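Local coordinates for peptidase M42 (Thaumarchaeota archaeon SCGC AB-539-E09, PDB 5DS0) that is a cobalt-bound TET aminopeptidase of the M42 family, forms a twelve-subunit assembly and removes amino acids from the N-termini of peptides, at the interface of chains A and B and the interface of chains A and C. Sequence-based numbering; all coordinates share one arbitrary frame. Chains: chain A/B/C, Peptidase M42.

Contact 1: the interface of chains A and B. Residues chain A 309-311; chain B 44-46, 223, 226-227.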
# COMPACT_ATOMS: atom_id res chain seq x y z
N ARG A 309 1.07 -49.64 -15.24
CA ARG A 309 0.18 -50.81 -15.16
C ARG A 309 -0.47 -50.94 -13.76
O ARG A 309 -1.27 -50.08 -13.39
CB ARG A 309 0.92 -52.09 -15.62
CG ARG A 309 1.02 -52.23 -17.13
CD ARG A 309 1.82 -53.45 -17.59
NE ARG A 309 2.35 -53.27 -18.95
CZ ARG A 309 3.43 -52.56 -19.29
NH1 ARG A 309 4.17 -51.94 -18.37
NH2 ARG A 309 3.79 -52.47 -20.56
N ALA A 310 -0.10 -51.97 -13.00
CA ALA A 310 -0.68 -52.24 -11.68
C ALA A 310 0.16 -51.60 -10.56
O ALA A 310 -0.16 -51.74 -9.38
CB ALA A 310 -0.79 -53.74 -11.46
N GLY A 311 1.23 -50.91 -10.94
CA GLY A 311 2.12 -50.28 -9.99
C GLY A 311 3.47 -50.93 -10.06
O GLY A 311 3.61 -52.06 -10.52
N ASP B 44 -3.43 -54.23 -5.97
CA ASP B 44 -2.45 -53.57 -6.82
C ASP B 44 -1.15 -53.47 -6.02
O ASP B 44 -1.12 -53.75 -4.81
CB ASP B 44 -2.97 -52.23 -7.42
CG ASP B 44 -3.07 -51.10 -6.40
OD1 ASP B 44 -2.50 -51.20 -5.29
OD2 ASP B 44 -3.75 -50.09 -6.71
N LYS B 45 -0.07 -53.10 -6.69
CA LYS B 45 1.23 -53.09 -6.06
C LYS B 45 1.49 -51.84 -5.24
O LYS B 45 2.48 -51.75 -4.53
CB LYS B 45 2.32 -53.29 -7.11
CG LYS B 45 2.16 -54.60 -7.86
CD LYS B 45 3.45 -55.02 -8.54
CE LYS B 45 3.27 -56.30 -9.33
NZ LYS B 45 4.49 -56.57 -10.13
N LEU B 46 0.58 -50.88 -5.31
CA LEU B 46 0.64 -49.70 -4.44
C LEU B 46 0.06 -49.97 -3.06
O LEU B 46 0.36 -49.25 -2.12
CB LEU B 46 -0.07 -48.52 -5.09
CG LEU B 46 0.80 -47.59 -5.94
CD1 LEU B 46 1.72 -48.35 -6.88
CD2 LEU B 46 -0.06 -46.62 -6.74
N THR B 223 -4.01 -47.43 -10.89
CA THR B 223 -3.45 -48.78 -10.92
C THR B 223 -4.50 -49.85 -10.64
O THR B 223 -4.42 -50.94 -11.18
CB THR B 223 -2.28 -48.91 -9.92
OG1 THR B 223 -2.72 -48.49 -8.61
CG2 THR B 223 -1.08 -48.04 -10.36
N HIS B 226 -6.53 -50.26 -13.81
CA HIS B 226 -5.78 -51.12 -14.72
C HIS B 226 -6.01 -52.61 -14.42
O HIS B 226 -6.25 -53.40 -15.32
CB HIS B 226 -4.27 -50.82 -14.67
CG HIS B 226 -3.45 -51.75 -15.50
ND1 HIS B 226 -3.25 -51.57 -16.85
CD2 HIS B 226 -2.83 -52.91 -15.18
CE1 HIS B 226 -2.53 -52.57 -17.33
NE2 HIS B 226 -2.26 -53.40 -16.34
N VAL B 227 -5.94 -52.97 -13.15
CA VAL B 227 -6.12 -54.36 -12.73
C VAL B 227 -7.51 -54.89 -13.07
O VAL B 227 -7.65 -56.01 -13.54
CB VAL B 227 -5.82 -54.54 -11.22
CG1 VAL B 227 -6.31 -55.90 -10.70
CG2 VAL B 227 -4.33 -54.37 -10.93
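The loop A:Arg309 to A:Gly311, between helix 302-305 and strand 314-322, lies against helix 219-228 of chain B and the B:Asp44 to B:Leu46 loop that follows strand 40-43. Both subunits are M42 peptidases, and the helix on chain B starts shortly after the metal-binding pair B:Glu214 and B:Glu215. B:His226 supplies the flat surface. CG anti to the backbone N (chi1 175°) turns its imidazole so that one face lies under A:Arg309 CA, which sits 3.6 Å from the ring centre in a CH-pi contact. The arginine side chain then runs alongside the histidine, both pointing the same way, with A:Arg309 CG 3.6 Å from B:His226 CE1, while the guanidinium is turned nearly perpendicular to the ring. An alanine in place of B:His226 would probably leave the A:Arg309 backbone without its ring face and the aliphatic part of the arginine free to shift. Further along, the A:Ala310 methyl CB meets B:Val227 CG2 at 3.6 Å. The backbone carbonyl A:Ala310 O accepts a hydrogen bond from B:Lys45 N at 3.0 Å. Within chain B, the hydroxyl B:Thr223 OG1 donates to the carboxylate oxygen B:Asp44 OD2 at 2.7 Å, from above the carboxylate plane, and so ties the helix to the loop. A:Gly311 CA rests against B:Leu46 CD1 at 3.7 Å.

Contact 2: the interface of chains A and C. Residues chain A 112-113, 139, 141; chain C 168, 175, 323, 328, 330.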
# COMPACT_ATOMS: atom_id res chain seq x y z
N GLY A 112 25.37 -16.82 -28.24
CA GLY A 112 24.67 -15.63 -27.83
C GLY A 112 24.68 -15.41 -26.33
O GLY A 112 25.24 -16.20 -25.57
N ILE A 113 24.08 -14.30 -25.93
CA ILE A 113 24.08 -13.85 -24.55
C ILE A 113 22.67 -13.48 -24.15
O ILE A 113 21.99 -12.78 -24.90
CB ILE A 113 24.92 -12.58 -24.39
CG1 ILE A 113 26.34 -12.83 -24.84
CG2 ILE A 113 24.93 -12.14 -22.95
CD1 ILE A 113 27.13 -11.57 -25.07
N ASP A 139 21.06 -12.11 -27.45
CA ASP A 139 21.84 -11.29 -28.34
C ASP A 139 22.87 -12.19 -28.97
O ASP A 139 23.68 -12.78 -28.27
CB ASP A 139 22.52 -10.19 -27.54
CG ASP A 139 23.27 -9.21 -28.41
OD1 ASP A 139 23.43 -9.46 -29.63
OD2 ASP A 139 23.71 -8.18 -27.88
N GLY A 141 24.88 -10.98 -31.52
CA GLY A 141 25.81 -10.08 -32.18
C GLY A 141 25.32 -9.58 -33.52
O GLY A 141 26.09 -9.03 -34.31
N ILE C 168 32.86 -13.73 -33.09
CA ILE C 168 31.66 -14.32 -33.68
C ILE C 168 31.22 -13.51 -34.90
O ILE C 168 31.90 -12.56 -35.31
CB ILE C 168 30.52 -14.45 -32.65
CG1 ILE C 168 30.19 -13.09 -32.04
CG2 ILE C 168 30.91 -15.43 -31.57
CD1 ILE C 168 28.90 -13.09 -31.24
N MSE C 175 33.77 -11.01 -28.56
CA MSE C 175 32.98 -11.41 -27.40
C MSE C 175 33.88 -11.75 -26.26
O MSE C 175 34.79 -12.54 -26.41
CB MSE C 175 32.16 -12.63 -27.75
CG MSE C 175 31.21 -13.06 -26.64
SE MSE C 175 30.11 -14.56 -27.32
CE MSE C 175 29.02 -15.07 -25.77
N HIS C 323 26.51 -4.60 -23.36
CA HIS C 323 26.61 -5.34 -22.11
C HIS C 323 27.93 -5.13 -21.38
O HIS C 323 28.59 -6.10 -20.95
CB HIS C 323 26.35 -6.83 -22.34
CG HIS C 323 25.30 -7.11 -23.37
ND1 HIS C 323 24.00 -6.67 -23.23
CD2 HIS C 323 25.36 -7.76 -24.55
CE1 HIS C 323 23.30 -7.05 -24.29
NE2 HIS C 323 24.10 -7.71 -25.10
N VAL C 328 30.12 -10.74 -19.93
CA VAL C 328 30.40 -10.87 -21.35
C VAL C 328 29.72 -9.75 -22.14
O VAL C 328 28.54 -9.46 -21.95
CB VAL C 328 30.03 -12.28 -21.84
CG1 VAL C 328 28.59 -12.65 -21.50
CG2 VAL C 328 30.28 -12.42 -23.34
N LEU C 330 29.91 -7.37 -26.15
CA LEU C 330 30.19 -7.50 -27.58
C LEU C 330 30.58 -6.15 -28.13
O LEU C 330 29.99 -5.15 -27.76
CB LEU C 330 28.95 -7.98 -28.33
CG LEU C 330 28.34 -9.30 -27.87
CD1 LEU C 330 26.97 -9.49 -28.47
CD2 LEU C 330 29.25 -10.45 -28.25
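A hydrogen bond joins A:Asp139 and C:His323: imidazole NE2 of C:His323 donates to carboxylate OD2 of A:Asp139 at 2.8 Å, bending to 155° at the hydrogen. OD2 receives it on its anti lone pair, the one facing away from OD1, and the carboxylate is turned 73° from the ring. A:Asp139 CG lies anti to its own backbone N (chi1 -175°), which carries the carboxylate out to chain C. The other oxygen, A:Asp139 OD1, is held within chain A by A:Gly141 N at 2.8 Å, so both oxygens are engaged and the rotation of the group is restrained.

The apolar contacts centre on A:Ile113, which reaches tip to tip toward C:Met175, C:Val328 and C:Leu330. A:Ile113 CG1 touches the methyl CE of the selenomethionine C:Met175 at 3.6 Å. The terminal A:Ile113 CD1 faces C:Val328 CG2 at 3.7 Å and C:Leu330 CG at 3.8 Å. C:Leu330 CD1 also covers the A:Asp139 carboxylate, 3.7 Å from A:Asp139 CG, bordering the polar bond with hydrocarbon.

In the M42 fold, strands 108-115 and 137-139 of chain A face strands 173-176 and 329-332 of chain C, with C:His323 two residues ahead of the metal ligand C:His325.

Contact 3: the interface of chains A and B. Residues chain A 265, 294, 296; chain B 73, 75, 86.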
# COMPACT_ATOMS: atom_id res chain seq x y z
N TYR A 265 10.35 -39.04 0.56
CA TYR A 265 9.09 -38.47 0.12
C TYR A 265 9.34 -37.38 -0.91
O TYR A 265 10.25 -36.58 -0.75
CB TYR A 265 8.30 -37.86 1.29
CG TYR A 265 7.16 -37.00 0.82
CD1 TYR A 265 6.01 -37.58 0.27
CD2 TYR A 265 7.23 -35.61 0.86
CE1 TYR A 265 4.96 -36.81 -0.19
CE2 TYR A 265 6.18 -34.82 0.38
CZ TYR A 265 5.05 -35.43 -0.13
OH TYR A 265 4.01 -34.69 -0.62
N GLN A 294 14.33 -35.52 1.46
CA GLN A 294 12.93 -35.30 1.17
C GLN A 294 12.80 -34.09 0.26
O GLN A 294 13.30 -33.05 0.59
CB GLN A 294 12.19 -35.06 2.47
CG GLN A 294 10.87 -35.80 2.57
CD GLN A 294 10.28 -35.80 3.97
OE1 GLN A 294 9.52 -34.89 4.33
NE2 GLN A 294 10.60 -36.83 4.75
N SER A 296 10.11 -31.88 -0.80
CA SER A 296 8.75 -31.29 -0.65
C SER A 296 8.07 -30.75 -1.94
O SER A 296 6.85 -30.90 -2.11
CB SER A 296 8.83 -30.15 0.38
OG SER A 296 7.83 -29.19 0.17
N ILE B 73 4.40 -36.32 7.52
CA ILE B 73 5.57 -37.17 7.47
C ILE B 73 6.73 -36.38 8.04
O ILE B 73 6.84 -35.18 7.82
CB ILE B 73 5.86 -37.62 6.02
CG1 ILE B 73 6.98 -38.66 5.99
CG2 ILE B 73 6.22 -36.45 5.12
CD1 ILE B 73 7.04 -39.43 4.69
N SER B 75 10.08 -34.70 8.47
CA SER B 75 11.06 -34.17 7.53
C SER B 75 12.41 -33.88 8.17
O SER B 75 13.40 -33.74 7.45
CB SER B 75 10.52 -32.91 6.82
OG SER B 75 10.41 -31.80 7.70
N ASN B 86 6.39 -32.60 6.60
CA ASN B 86 5.66 -32.22 5.39
C ASN B 86 4.26 -32.78 5.47
O ASN B 86 4.02 -33.77 6.15
CB ASN B 86 6.37 -32.75 4.16
CG ASN B 86 7.52 -31.86 3.75
OD1 ASN B 86 7.33 -30.66 3.54
ND2 ASN B 86 8.71 -32.43 3.65
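B:Asn86 ND2 gives the shortest polar bond here, 2.7 Å to the side-chain carbonyl A:Gln294 OE1. The two amides meet tip to tip with their planes 55° apart. At OE1 the donor lies in the carbonyl plane on a lone pair, and OE1 in turn lies close to the amide plane of B:Asn86, giving a bond of 160° at the hydrogen. The glutamine chain is extended beyond CG (chi2 168°), which lets it reach from strand 291-295 across to strands 71-77 and 82-88 of chain B. B:Ser75 CB and B:Ile73 CG2 also border A:Gln294 OE1, at 3.3 and 3.7 Å. An alanine at A:Gln294 would probably leave the B:Asn86 amide nitrogen without this acceptor and open a gap beside B:Ile73 and B:Ser75.

Around the amide pair the contacts are longer. A:Tyr265 takes part through its CB rather than its ring, touching B:Ile73 CD1 at 3.9 Å. This interface between M42 subunits belongs to the twelve-copy assembly and is not an exact two-fold. The other end of the asparagine amide faces a serine: carbonyl OD1 of B:Asn86 lies 3.5 Å from A:Ser296 CB.

Contact 4: the interface of chains A and C. Residues chain A 95, 97-99, 328; chain C 95, 97-99, 328.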
# COMPACT_ATOMS: atom_id res chain seq x y z
N VAL A 95 18.94 -16.24 -12.33
CA VAL A 95 20.19 -16.83 -12.80
C VAL A 95 20.42 -16.73 -14.31
O VAL A 95 21.42 -17.24 -14.82
CB VAL A 95 20.33 -18.31 -12.43
CG1 VAL A 95 20.26 -18.51 -10.93
CG2 VAL A 95 19.29 -19.16 -13.13
N LEU A 97 20.14 -13.57 -16.67
CA LEU A 97 20.77 -12.40 -17.25
C LEU A 97 22.30 -12.50 -17.29
O LEU A 97 22.94 -12.86 -16.30
CB LEU A 97 20.40 -11.13 -16.50
CG LEU A 97 19.09 -10.50 -16.90
CD1 LEU A 97 18.91 -9.17 -16.19
CD2 LEU A 97 19.01 -10.28 -18.41
N GLY A 98 22.85 -12.17 -18.46
CA GLY A 98 24.29 -12.07 -18.64
C GLY A 98 24.93 -13.37 -19.00
O GLY A 98 26.16 -13.44 -19.09
N GLN A 99 24.13 -14.41 -19.21
CA GLN A 99 24.66 -15.75 -19.38
C GLN A 99 24.84 -16.12 -20.83
O GLN A 99 24.05 -15.73 -21.67
CB GLN A 99 23.74 -16.76 -18.70
CG GLN A 99 23.63 -16.61 -17.19
CD GLN A 99 24.77 -17.25 -16.43
OE1 GLN A 99 25.65 -17.90 -17.00
NE2 GLN A 99 24.72 -17.13 -15.12
N VAL A 328 25.82 -23.51 -14.26
CA VAL A 328 26.93 -24.24 -13.71
C VAL A 328 26.61 -24.74 -12.30
O VAL A 328 26.12 -24.01 -11.45
CB VAL A 328 28.23 -23.40 -13.79
CG1 VAL A 328 28.05 -22.05 -13.15
CG2 VAL A 328 29.40 -24.13 -13.18
N VAL C 95 22.71 -9.28 -13.04
CA VAL C 95 23.63 -10.04 -13.91
C VAL C 95 24.63 -10.93 -13.17
O VAL C 95 25.49 -11.52 -13.81
CB VAL C 95 24.44 -9.12 -14.86
CG1 VAL C 95 23.51 -8.31 -15.75
CG2 VAL C 95 25.38 -8.21 -14.10
N LEU C 97 24.07 -13.51 -10.28
CA LEU C 97 23.75 -14.88 -9.91
C LEU C 97 24.05 -15.89 -10.99
O LEU C 97 23.69 -15.71 -12.16
CB LEU C 97 22.27 -15.02 -9.52
CG LEU C 97 21.92 -14.65 -8.09
CD1 LEU C 97 20.47 -14.97 -7.80
CD2 LEU C 97 22.82 -15.36 -7.09
N GLY C 98 24.71 -16.97 -10.57
CA GLY C 98 24.97 -18.11 -11.44
C GLY C 98 26.22 -17.98 -12.26
O GLY C 98 26.49 -18.84 -13.10
N GLN C 99 26.98 -16.92 -12.02
CA GLN C 99 28.12 -16.59 -12.88
C GLN C 99 29.43 -17.13 -12.34
O GLN C 99 29.62 -17.18 -11.13
CB GLN C 99 28.23 -15.07 -13.03
CG GLN C 99 27.05 -14.43 -13.75
CD GLN C 99 27.13 -14.52 -15.26
OE1 GLN C 99 28.08 -15.04 -15.83
NE2 GLN C 99 26.12 -13.99 -15.91
N VAL C 328 30.12 -10.74 -19.93
CA VAL C 328 30.40 -10.87 -21.35
C VAL C 328 29.72 -9.75 -22.14
O VAL C 328 28.54 -9.46 -21.95
CB VAL C 328 30.03 -12.28 -21.84
CG1 VAL C 328 28.59 -12.65 -21.50
CG2 VAL C 328 30.28 -12.42 -23.34
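With CG anti to the carbonyl carbon (chi1 -64°) and a bend further out (chi2 -82°), the side chain of A:Gln99 reaches its own copy, C:Gln99, which is folded in the same way. This is a two-fold point between M42 aminopeptidase subunits. The two amides stack almost parallel, 6° apart, with A:Gln99 CD and C:Gln99 CD separated by 3.8 Å. Their carbonyls point the same way, A:Gln99 OE1 beside C:Gln99 OE1 at 3.9 Å, while the NH2 groups diverge, each toward the opposite backbone. Like carbonyl dipoles side by side would probably repel somewhat.

A:Gln99 NE2 donates to C:Gly98 O at 3.2 Å. The donor stands above the carbonyl plane rather than on a lone pair, although the oxygen lies near the amide plane of the glutamine. The two-fold-related bond, C:Gln99 NE2 to A:Gly98 O, is weak. Further weak bonds run from A:Gln99 NE2 to C:Leu97 O and A:Val95 O, and from C:Gln99 NE2 to A:Leu97 O and C:Val95 O, each Val95 carbonyl standing at the end of 3-10 helix 93-95.

At the flanks A:Val328 CG1 lies 3.6 Å from C:Gly98 O, and A:Val95 CA is 3.7 Å from C:Leu97 O.

Contacts 2 and 4 belong to the same two-fold A-C interface, their C-alpha centres about 13 Å apart, and C:Val328 takes part in both; symmetry gives contact 2 a twin with the chains exchanged, while contact 4 contains both halves. Contacts 1 and 3, about 24 Å apart, lie on the A-B interface, which is not an exact two-fold and brings different surfaces of the two subunits together. Contacts 1 and 2 are about 53 Å apart, so chain A holds its neighbours at widely separated places. Such interfaces would probably join the twelve subunits of the deposited assembly, the TET particle typical of the family.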